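Local structure of metallocarboxypeptidase (Trypanosoma cruzi, 3DWC) at the glycine and alanine site. The protein is a metal-dependent M32-family carboxypeptidase that removes C-terminal amino acids from peptides, probably with broad specificity but not proline. Numbering follows the deposited sequence.

The glycine and alanine site. Residues 224, 454-457. With GLY (glycine), chain B; ALA (alanine), chain C.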
ATOM      1  N   LYS A 224      -1.831 -17.194 -17.725  1.00 29.85           N
ATOM      2  CA  LYS A 224      -0.452 -17.230 -17.238  1.00 29.98           C
ATOM      3  C   LYS A 224      -0.058 -15.944 -16.537  1.00 29.69           C
ATOM      4  O   LYS A 224       1.077 -15.520 -16.582  1.00 28.29           O
ATOM      5  CB  LYS A 224       0.482 -17.654 -18.365  1.00 31.40           C
ATOM      6  CG  LYS A 224      -0.095 -18.851 -19.093  1.00 31.79           C
ATOM      7  CD  LYS A 224       0.853 -19.487 -20.010  1.00 32.29           C
ATOM      8  CE  LYS A 224       0.126 -20.523 -20.903  1.00 35.45           C
ATOM      9  NZ  LYS A 224      -0.359 -21.824 -20.201  1.00 36.33           N
ATOM     10  N   ASP A 454      -5.550 -23.455 -23.490  1.00 31.53           N
ATOM     11  CA  ASP A 454      -4.130 -23.577 -23.769  1.00 32.03           C
ATOM     12  C   ASP A 454      -3.682 -22.354 -24.578  1.00 30.99           C
ATOM     13  O   ASP A 454      -3.469 -22.424 -25.802  1.00 30.55           O
ATOM     14  CB  ASP A 454      -3.945 -24.846 -24.613  1.00 33.67           C
ATOM     15  CG  ASP A 454      -2.549 -25.357 -24.602  1.00 39.62           C
ATOM     16  OD1 ASP A 454      -1.754 -24.818 -23.812  1.00 45.55           O
ATOM     17  OD2 ASP A 454      -2.250 -26.321 -25.393  1.00 46.87           O
ATOM     18  N   LEU A 455      -3.513 -21.238 -23.892  1.00 29.88           N
ATOM     19  CA  LEU A 455      -3.351 -19.946 -24.577  1.00 30.13           C
ATOM     20  C   LEU A 455      -1.945 -19.521 -24.936  1.00 29.12           C
ATOM     21  O   LEU A 455      -1.772 -18.536 -25.620  1.00 27.39           O
ATOM     22  CB  LEU A 455      -4.016 -18.816 -23.802  1.00 28.83           C
ATOM     23  CG  LEU A 455      -5.503 -19.006 -23.499  1.00 29.36           C
ATOM     24  CD1 LEU A 455      -5.945 -17.854 -22.604  1.00 27.34           C
ATOM     25  CD2 LEU A 455      -6.375 -19.096 -24.760  1.00 26.15           C
ATOM     26  N   GLY A 456      -0.942 -20.285 -24.551  1.00 30.65           N
ATOM     27  CA  GLY A 456       0.447 -19.851 -24.714  1.00 31.21           C
ATOM     28  C   GLY A 456       0.849 -19.390 -26.113  1.00 31.75           C
ATOM     29  O   GLY A 456       1.664 -18.484 -26.247  1.00 31.94           O
ATOM     30  N   LYS A 457       0.317 -20.027 -27.151  1.00 31.85           N
ATOM     31  CA  LYS A 457       0.726 -19.695 -28.535  1.00 32.07           C
ATOM     32  C   LYS A 457       0.125 -18.330 -28.904  1.00 32.05           C
ATOM     33  O   LYS A 457       0.715 -17.488 -29.648  1.00 31.04           O
ATOM     34  CB  LYS A 457       0.227 -20.753 -29.493  1.00 32.65           C
ATOM     35  CG  LYS A 457       1.109 -21.970 -29.608  1.00 34.98           C
ATOM     36  CD  LYS A 457       0.431 -23.016 -30.443  1.00 34.50           C
ATOM     37  CE  LYS A 457       1.293 -24.244 -30.565  1.00 37.21           C
ATOM     38  NZ  LYS A 457       0.799 -25.093 -31.693  1.00 38.81           N
TER
HETATM   39  N   GLY B 701      -0.505 -22.654 -23.146  1.00 38.66           N
HETATM   40  CA  GLY B 701       0.703 -23.478 -22.868  1.00 40.51           C
HETATM   41  C   GLY B 701       1.993 -23.012 -23.518  1.00 40.64           C
HETATM   42  O   GLY B 701       2.913 -22.530 -22.831  1.00 40.56           O
HETATM   43  N   ALA C 702       2.028 -23.135 -24.849  1.00 41.51           N
HETATM   44  CA  ALA C 702       3.252 -23.004 -25.666  1.00 41.50           C
HETATM   45  C   ALA C 702       3.690 -21.550 -25.862  1.00 42.18           C
HETATM   46  O   ALA C 702       4.076 -21.140 -26.963  1.00 42.46           O
HETATM   47  CB  ALA C 702       3.045 -23.692 -27.033  1.00 41.72           C
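The amino nitrogen N of the glycine is approached by three polar groups: the carboxylate of Asp454, the backbone amide of Gly456 and the side-chain amine of Lys224. Glycine N donates a hydrogen bond to Asp454 OD1 at 2.6 Å, meeting this oxygen from above the carboxylate plane, 30° out of it. Asp454 carries its CG anti to the backbone N (chi1 -161°), which turns OD1 towards glycine N, at a wide angle from Gly456 N. Gly456 N, in the first residue of helix 456-467, lies 2.8 Å from glycine N, its N-H directed towards it, though not quite in line. Lys224 NZ comes in from across the site and lies 3.1 Å from glycine N; its chain runs extended to CE and then bends at chi4 (-71°) to bring the amine up alongside. Gly456 N can only donate, so a bond there would need the lone pair of glycine N. Between Lys224 NZ and glycine N the direction is not decided, since one of the two amines would have to be neutral. The helix N-terminus and a charged Lys224 would be expected to favour a neutral amine at glycine N, the close carboxylate an ammonium; the coordinates do not decide between them.

Glycine C and alanine N are 1.3 Å apart, the length of a peptide bond, so the two residues form a Gly-Ala unit. The site lies at the protein surface, beside the start of helix 456-467 and about 16 Å from the predicted catalytic Glu268, and the peptide may come from purification or crystallisation; nothing here shows it to be a substrate. Its hold on the protein is concentrated at the glycine amino end. Lys224 CE packs 3.6 Å from glycine CA, while the alanine end has looser, apolar contacts. Lys457, extended beyond CG, passes alongside the alanine methyl, with its CG 3.7 Å and its CE 4.0 Å from alanine CB.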